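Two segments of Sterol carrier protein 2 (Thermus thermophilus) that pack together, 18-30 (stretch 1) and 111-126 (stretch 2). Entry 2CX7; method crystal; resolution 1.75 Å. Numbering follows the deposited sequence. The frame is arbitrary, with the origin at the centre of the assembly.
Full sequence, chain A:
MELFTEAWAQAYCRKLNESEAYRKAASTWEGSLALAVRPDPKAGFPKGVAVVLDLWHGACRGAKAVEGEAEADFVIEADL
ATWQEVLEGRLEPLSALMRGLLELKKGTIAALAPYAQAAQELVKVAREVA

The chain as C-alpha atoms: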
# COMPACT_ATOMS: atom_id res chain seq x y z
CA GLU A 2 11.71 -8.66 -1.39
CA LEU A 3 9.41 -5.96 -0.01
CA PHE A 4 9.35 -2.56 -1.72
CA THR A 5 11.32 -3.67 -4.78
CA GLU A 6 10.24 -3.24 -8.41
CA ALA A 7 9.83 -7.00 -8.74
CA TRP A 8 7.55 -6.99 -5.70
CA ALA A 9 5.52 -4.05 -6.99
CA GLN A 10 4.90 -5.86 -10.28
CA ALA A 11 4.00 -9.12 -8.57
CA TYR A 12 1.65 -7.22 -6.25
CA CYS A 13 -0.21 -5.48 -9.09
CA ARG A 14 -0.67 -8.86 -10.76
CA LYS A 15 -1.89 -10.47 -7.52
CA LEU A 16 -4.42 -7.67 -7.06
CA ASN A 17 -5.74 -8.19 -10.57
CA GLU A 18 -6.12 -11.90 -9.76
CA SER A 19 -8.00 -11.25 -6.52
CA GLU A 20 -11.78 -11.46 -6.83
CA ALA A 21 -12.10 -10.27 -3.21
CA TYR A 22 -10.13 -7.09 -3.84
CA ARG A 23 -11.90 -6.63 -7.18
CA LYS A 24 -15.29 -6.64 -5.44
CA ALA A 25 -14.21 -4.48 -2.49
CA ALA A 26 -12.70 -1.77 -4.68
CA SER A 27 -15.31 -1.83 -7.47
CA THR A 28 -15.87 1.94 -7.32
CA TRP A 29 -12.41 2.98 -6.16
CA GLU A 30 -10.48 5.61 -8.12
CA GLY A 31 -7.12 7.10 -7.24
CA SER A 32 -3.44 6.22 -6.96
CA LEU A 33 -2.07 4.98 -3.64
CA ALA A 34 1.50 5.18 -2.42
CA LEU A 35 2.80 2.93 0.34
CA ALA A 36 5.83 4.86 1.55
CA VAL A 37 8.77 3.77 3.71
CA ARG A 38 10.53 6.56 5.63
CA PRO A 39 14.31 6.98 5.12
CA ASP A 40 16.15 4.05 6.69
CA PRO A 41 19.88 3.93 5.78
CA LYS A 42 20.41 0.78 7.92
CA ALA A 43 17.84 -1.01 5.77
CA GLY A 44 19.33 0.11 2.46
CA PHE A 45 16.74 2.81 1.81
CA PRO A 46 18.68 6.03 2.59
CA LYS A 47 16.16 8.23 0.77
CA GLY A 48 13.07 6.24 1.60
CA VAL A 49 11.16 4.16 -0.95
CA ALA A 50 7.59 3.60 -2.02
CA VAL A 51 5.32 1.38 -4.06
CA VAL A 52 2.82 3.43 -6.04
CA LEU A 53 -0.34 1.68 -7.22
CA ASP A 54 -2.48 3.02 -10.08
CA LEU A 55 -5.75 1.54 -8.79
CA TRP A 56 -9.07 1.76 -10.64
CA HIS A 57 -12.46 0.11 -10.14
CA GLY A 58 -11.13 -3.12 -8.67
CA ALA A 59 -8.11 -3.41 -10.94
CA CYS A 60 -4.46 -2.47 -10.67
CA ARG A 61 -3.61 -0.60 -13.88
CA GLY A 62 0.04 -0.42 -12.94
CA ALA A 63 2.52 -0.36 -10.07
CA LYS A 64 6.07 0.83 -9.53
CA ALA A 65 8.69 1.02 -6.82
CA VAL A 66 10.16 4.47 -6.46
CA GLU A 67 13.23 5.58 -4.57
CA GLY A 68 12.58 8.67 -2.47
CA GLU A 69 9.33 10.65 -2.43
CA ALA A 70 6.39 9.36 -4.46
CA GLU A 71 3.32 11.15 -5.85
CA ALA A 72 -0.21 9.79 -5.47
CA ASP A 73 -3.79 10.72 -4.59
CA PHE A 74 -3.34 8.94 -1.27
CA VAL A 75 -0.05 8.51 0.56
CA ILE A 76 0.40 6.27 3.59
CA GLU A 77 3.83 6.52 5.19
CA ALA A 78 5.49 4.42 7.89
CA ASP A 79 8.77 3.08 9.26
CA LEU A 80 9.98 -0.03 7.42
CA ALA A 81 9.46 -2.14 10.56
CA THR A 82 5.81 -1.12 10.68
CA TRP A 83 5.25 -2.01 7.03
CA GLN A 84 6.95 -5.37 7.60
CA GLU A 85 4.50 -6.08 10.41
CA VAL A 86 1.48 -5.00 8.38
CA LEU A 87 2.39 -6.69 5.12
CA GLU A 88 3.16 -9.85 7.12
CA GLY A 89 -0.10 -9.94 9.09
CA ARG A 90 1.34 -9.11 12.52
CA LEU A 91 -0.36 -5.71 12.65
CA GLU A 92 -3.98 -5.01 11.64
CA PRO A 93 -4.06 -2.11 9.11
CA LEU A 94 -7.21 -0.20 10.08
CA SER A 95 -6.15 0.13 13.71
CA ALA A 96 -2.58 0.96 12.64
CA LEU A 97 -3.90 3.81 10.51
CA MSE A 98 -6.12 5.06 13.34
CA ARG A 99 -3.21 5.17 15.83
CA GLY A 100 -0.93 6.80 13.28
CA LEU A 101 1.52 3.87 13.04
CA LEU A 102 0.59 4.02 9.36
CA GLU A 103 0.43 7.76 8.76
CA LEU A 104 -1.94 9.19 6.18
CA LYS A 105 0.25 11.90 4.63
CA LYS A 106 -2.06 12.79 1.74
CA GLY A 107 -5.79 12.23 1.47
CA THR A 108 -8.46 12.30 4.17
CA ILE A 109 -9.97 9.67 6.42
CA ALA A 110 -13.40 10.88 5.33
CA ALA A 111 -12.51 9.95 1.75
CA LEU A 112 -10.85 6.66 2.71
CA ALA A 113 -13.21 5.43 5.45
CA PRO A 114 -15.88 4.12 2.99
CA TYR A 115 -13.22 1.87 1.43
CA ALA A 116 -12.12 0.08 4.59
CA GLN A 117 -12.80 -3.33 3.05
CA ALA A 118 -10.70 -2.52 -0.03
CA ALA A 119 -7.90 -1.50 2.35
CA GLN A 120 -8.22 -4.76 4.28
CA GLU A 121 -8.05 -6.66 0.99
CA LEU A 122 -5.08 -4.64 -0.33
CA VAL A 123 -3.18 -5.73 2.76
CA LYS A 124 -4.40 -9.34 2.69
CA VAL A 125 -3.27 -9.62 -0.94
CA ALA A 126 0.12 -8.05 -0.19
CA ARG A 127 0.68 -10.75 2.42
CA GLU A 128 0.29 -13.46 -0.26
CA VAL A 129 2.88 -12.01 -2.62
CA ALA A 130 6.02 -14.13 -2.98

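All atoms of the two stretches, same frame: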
# COMPACT_ATOMS: atom_id res chain seq x y z
N GLU A 18 -5.67 -10.51 -9.84
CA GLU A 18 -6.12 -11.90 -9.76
C GLU A 18 -7.02 -12.14 -8.56
O GLU A 18 -7.57 -13.23 -8.38
CB GLU A 18 -4.90 -12.83 -9.68
CG GLU A 18 -3.93 -12.66 -10.84
CD GLU A 18 -2.64 -13.46 -10.66
OE1 GLU A 18 -2.12 -13.50 -9.53
OE2 GLU A 18 -2.15 -14.02 -11.65
N SER A 19 -7.18 -11.12 -7.72
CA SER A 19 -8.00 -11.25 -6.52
C SER A 19 -9.45 -10.81 -6.69
O SER A 19 -9.73 -9.62 -6.80
CB SER A 19 -7.37 -10.45 -5.37
OG SER A 19 -8.22 -10.42 -4.24
N GLU A 20 -10.36 -11.78 -6.70
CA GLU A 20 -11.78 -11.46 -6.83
C GLU A 20 -12.28 -10.67 -5.61
O GLU A 20 -13.17 -9.84 -5.74
CB GLU A 20 -12.61 -12.74 -6.96
CG GLU A 20 -12.40 -13.49 -8.25
CD GLU A 20 -13.03 -14.87 -8.22
OE1 GLU A 20 -12.49 -15.75 -7.50
OE2 GLU A 20 -14.06 -15.09 -8.89
N ALA A 21 -11.70 -10.95 -4.44
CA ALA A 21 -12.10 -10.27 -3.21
C ALA A 21 -11.75 -8.78 -3.27
O ALA A 21 -12.56 -7.92 -2.91
CB ALA A 21 -11.42 -10.92 -1.99
N TYR A 22 -10.53 -8.49 -3.72
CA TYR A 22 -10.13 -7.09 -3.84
C TYR A 22 -10.96 -6.42 -4.94
O TYR A 22 -11.40 -5.28 -4.80
CB TYR A 22 -8.65 -6.96 -4.19
CG TYR A 22 -8.29 -5.53 -4.46
CD1 TYR A 22 -8.29 -4.58 -3.44
CD2 TYR A 22 -8.05 -5.09 -5.76
CE1 TYR A 22 -8.08 -3.23 -3.71
CE2 TYR A 22 -7.84 -3.75 -6.04
CZ TYR A 22 -7.86 -2.82 -5.01
OH TYR A 22 -7.67 -1.49 -5.30
N ARG A 23 -11.15 -7.14 -6.03
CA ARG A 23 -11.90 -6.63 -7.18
C ARG A 23 -13.29 -6.18 -6.76
O ARG A 23 -13.76 -5.12 -7.18
CB ARG A 23 -12.00 -7.72 -8.26
CG ARG A 23 -12.23 -7.19 -9.67
CD ARG A 23 -12.36 -8.35 -10.63
NE ARG A 23 -11.15 -9.18 -10.61
CZ ARG A 23 -11.15 -10.49 -10.81
NH1 ARG A 23 -12.29 -11.12 -11.03
NH2 ARG A 23 -10.01 -11.17 -10.79
N LYS A 24 -13.96 -6.98 -5.92
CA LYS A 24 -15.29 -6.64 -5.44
C LYS A 24 -15.25 -5.46 -4.48
O LYS A 24 -16.00 -4.50 -4.63
CB LYS A 24 -15.94 -7.85 -4.74
CG LYS A 24 -16.31 -8.99 -5.66
CD LYS A 24 -17.11 -10.06 -4.92
CE LYS A 24 -17.47 -11.23 -5.82
NZ LYS A 24 -16.25 -11.94 -6.31
N ALA A 25 -14.36 -5.53 -3.49
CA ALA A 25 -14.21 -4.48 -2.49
C ALA A 25 -13.89 -3.09 -3.02
O ALA A 25 -14.35 -2.08 -2.48
CB ALA A 25 -13.15 -4.88 -1.47
N ALA A 26 -13.10 -3.04 -4.09
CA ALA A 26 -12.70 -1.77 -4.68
C ALA A 26 -13.41 -1.44 -5.99
O ALA A 26 -12.91 -0.65 -6.78
CB ALA A 26 -11.18 -1.77 -4.89
N SER A 27 -14.58 -2.04 -6.22
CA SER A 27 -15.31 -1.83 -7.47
C SER A 27 -15.49 -0.37 -7.90
O SER A 27 -15.43 -0.07 -9.09
CB SER A 27 -16.67 -2.53 -7.42
OG SER A 27 -17.50 -2.01 -6.39
N THR A 28 -15.69 0.54 -6.95
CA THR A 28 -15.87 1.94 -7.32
C THR A 28 -14.72 2.84 -6.88
O THR A 28 -14.84 4.06 -6.83
CB THR A 28 -17.20 2.49 -6.76
OG1 THR A 28 -17.28 2.20 -5.36
CG2 THR A 28 -18.39 1.84 -7.48
N TRP A 29 -13.58 2.22 -6.58
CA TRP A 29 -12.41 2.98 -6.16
C TRP A 29 -11.68 3.64 -7.33
O TRP A 29 -11.51 3.03 -8.38
CB TRP A 29 -11.41 2.08 -5.44
CG TRP A 29 -10.09 2.76 -5.22
CD1 TRP A 29 -9.04 2.85 -6.10
CD2 TRP A 29 -9.73 3.56 -4.09
NE1 TRP A 29 -8.06 3.67 -5.59
CE2 TRP A 29 -8.45 4.11 -4.35
CE3 TRP A 29 -10.36 3.86 -2.88
CZ2 TRP A 29 -7.80 4.95 -3.44
CZ3 TRP A 29 -9.72 4.69 -1.97
CH2 TRP A 29 -8.44 5.23 -2.26
N GLU A 30 -11.26 4.88 -7.13
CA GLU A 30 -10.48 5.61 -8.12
C GLU A 30 -9.40 6.39 -7.38
O GLU A 30 -9.67 7.00 -6.35
CB GLU A 30 -11.35 6.58 -8.93
CG GLU A 30 -12.22 5.93 -9.98
CD GLU A 30 -13.21 6.92 -10.60
OE1 GLU A 30 -12.92 8.14 -10.59
OE2 GLU A 30 -14.26 6.48 -11.10
N ALA A 111 -12.50 10.50 3.10
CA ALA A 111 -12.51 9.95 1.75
C ALA A 111 -12.14 8.47 1.71
O ALA A 111 -12.60 7.72 0.84
CB ALA A 111 -11.57 10.75 0.85
N LEU A 112 -11.32 8.04 2.66
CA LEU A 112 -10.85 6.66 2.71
C LEU A 112 -11.73 5.71 3.53
O LEU A 112 -11.81 4.52 3.23
CB LEU A 112 -9.43 6.63 3.26
CG LEU A 112 -8.58 5.38 3.04
CD1 LEU A 112 -8.31 5.22 1.55
CD2 LEU A 112 -7.27 5.51 3.79
N ALA A 113 -12.37 6.24 4.57
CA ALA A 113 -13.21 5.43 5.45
C ALA A 113 -14.18 4.47 4.74
O ALA A 113 -14.28 3.30 5.10
CB ALA A 113 -13.98 6.34 6.41
N PRO A 114 -14.92 4.96 3.72
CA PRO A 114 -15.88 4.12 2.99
C PRO A 114 -15.24 2.92 2.29
O PRO A 114 -15.94 1.98 1.93
CB PRO A 114 -16.49 5.10 1.98
CG PRO A 114 -16.42 6.42 2.71
CD PRO A 114 -15.02 6.37 3.29
N TYR A 115 -13.93 2.96 2.10
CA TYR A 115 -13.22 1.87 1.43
C TYR A 115 -12.40 0.99 2.35
O TYR A 115 -11.39 0.42 1.93
CB TYR A 115 -12.32 2.42 0.34
CG TYR A 115 -13.08 3.16 -0.73
CD1 TYR A 115 -13.19 4.55 -0.70
CD2 TYR A 115 -13.71 2.46 -1.76
CE1 TYR A 115 -13.91 5.23 -1.68
CE2 TYR A 115 -14.43 3.13 -2.74
CZ TYR A 115 -14.53 4.51 -2.69
OH TYR A 115 -15.23 5.18 -3.66
N ALA A 116 -12.82 0.89 3.60
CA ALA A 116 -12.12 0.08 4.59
C ALA A 116 -11.93 -1.38 4.14
O ALA A 116 -10.87 -1.96 4.36
CB ALA A 116 -12.88 0.13 5.92
N GLN A 117 -12.93 -1.96 3.49
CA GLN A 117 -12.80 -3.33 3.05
C GLN A 117 -11.74 -3.46 1.95
O GLN A 117 -10.99 -4.44 1.91
CB GLN A 117 -14.15 -3.85 2.54
CG GLN A 117 -14.17 -5.34 2.28
CD GLN A 117 -15.52 -5.82 1.80
OE1 GLN A 117 -16.04 -5.32 0.79
NE2 GLN A 117 -16.11 -6.78 2.50
N ALA A 118 -11.69 -2.49 1.05
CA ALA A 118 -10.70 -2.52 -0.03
C ALA A 118 -9.31 -2.45 0.61
O ALA A 118 -8.38 -3.13 0.17
CB ALA A 118 -10.91 -1.32 -0.98
N ALA A 119 -9.18 -1.64 1.66
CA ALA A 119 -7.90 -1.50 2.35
C ALA A 119 -7.51 -2.84 2.99
O ALA A 119 -6.36 -3.28 2.90
CB ALA A 119 -7.99 -0.40 3.42
N GLN A 120 -8.48 -3.47 3.65
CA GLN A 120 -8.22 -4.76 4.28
C GLN A 120 -7.77 -5.77 3.22
O GLN A 120 -6.84 -6.55 3.45
CB GLN A 120 -9.49 -5.26 4.99
CG GLN A 120 -9.88 -4.45 6.21
CD GLN A 120 -11.24 -4.85 6.76
OE1 GLN A 120 -12.25 -4.77 6.07
NE2 GLN A 120 -11.26 -5.29 8.02
N GLU A 121 -8.42 -5.74 2.06
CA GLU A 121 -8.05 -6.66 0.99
C GLU A 121 -6.67 -6.34 0.39
O GLU A 121 -5.90 -7.25 0.08
CB GLU A 121 -9.11 -6.67 -0.12
CG GLU A 121 -10.40 -7.41 0.23
CD GLU A 121 -10.17 -8.86 0.64
OE1 GLU A 121 -9.17 -9.46 0.19
OE2 GLU A 121 -11.00 -9.40 1.40
N LEU A 122 -6.38 -5.05 0.21
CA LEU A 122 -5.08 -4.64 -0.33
C LEU A 122 -3.99 -5.27 0.51
O LEU A 122 -3.01 -5.83 -0.00
CB LEU A 122 -4.92 -3.12 -0.27
CG LEU A 122 -5.54 -2.27 -1.38
CD1 LEU A 122 -5.41 -0.79 -1.04
CD2 LEU A 122 -4.82 -2.56 -2.71
N VAL A 123 -4.16 -5.18 1.83
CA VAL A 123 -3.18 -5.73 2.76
C VAL A 123 -3.16 -7.26 2.74
O VAL A 123 -2.09 -7.87 2.75
CB VAL A 123 -3.45 -5.20 4.18
CG1 VAL A 123 -2.57 -5.93 5.19
CG2 VAL A 123 -3.15 -3.70 4.22
N LYS A 124 -4.34 -7.88 2.72
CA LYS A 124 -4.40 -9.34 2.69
C LYS A 124 -3.71 -9.87 1.43
O LYS A 124 -3.02 -10.89 1.48
CB LYS A 124 -5.86 -9.83 2.72
CG LYS A 124 -6.55 -9.68 4.07
CD LYS A 124 -7.96 -10.24 4.01
CE LYS A 124 -8.68 -10.12 5.35
NZ LYS A 124 -10.07 -10.61 5.24
N VAL A 125 -3.90 -9.19 0.30
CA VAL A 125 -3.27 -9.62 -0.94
C VAL A 125 -1.75 -9.45 -0.87
O VAL A 125 -1.00 -10.31 -1.32
CB VAL A 125 -3.83 -8.84 -2.17
CG1 VAL A 125 -2.98 -9.10 -3.41
CG2 VAL A 125 -5.27 -9.29 -2.43
N ALA A 126 -1.31 -8.33 -0.30
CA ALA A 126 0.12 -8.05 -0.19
C ALA A 126 0.81 -9.19 0.55
O ALA A 126 1.90 -9.62 0.18
CB ALA A 126 0.34 -6.73 0.56
O HOH W 1 -14.01 -1.00 0.06
O HOH W 2 -12.79 6.44 -5.01

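Two water molecules carry the polar links of this contact, across which no clear direct hydrogen bond is found. Water 1 donates to Ala-25 O at 2.8 Å and accepts from Ala-118 N at 2.9 Å, joining the last turn of helix 20-25 to the first turn of helix 116-126. Both partners are backbone atoms at helix ends, where the usual helical partner is lacking, and the water occupies that vacancy. Water 2 accepts from Glu-30 N at 3.0 Å and lies 3.1 Å from Tyr-115 OH.

The principle illustrated is that small residues permit close helix packing. The two helices run nearly antiparallel, at 157°, and their axes approach to 8.6 Å. The backbones draw nearest at a pair of alanines, with Ala-25 CA and Ala-118 CA 4.7 Å apart. Ala-25 CB points toward the partner helix and rests 3.7 Å from Ala-118 CA, while Ala-26 CB meets Ala-118 CB at 3.9 Å.

One turn along, Tyr-22 extends its t rotamer so that the ring, though its CA-to-CB bond points sideways, comes nearer the other helix: Tyr-22 CE1 lies 3.5 Å from Leu-122 CD2, and Glu-121 CB sits at the ring edge, 4.0 Å from Tyr-22 CD1. Farther along, Ser-19 serves twice. Its OG caps the helix by accepting from Tyr-22 N at 3.1 Å, and the same Ser-19 OG lies against Val-125 CG2 at 3.6 Å.

Beyond the alanines the contact becomes aromatic. A type I turn from Ala-26 to Trp-29 carries the chain out of the helix, and the indole sets its edge against the face of Tyr-115, with planes at 87° and Trp-29 CE3 3.5 Å from Tyr-115 CG. Trp-29 CH2 also reaches Leu-112 CD1, at 3.8 Å.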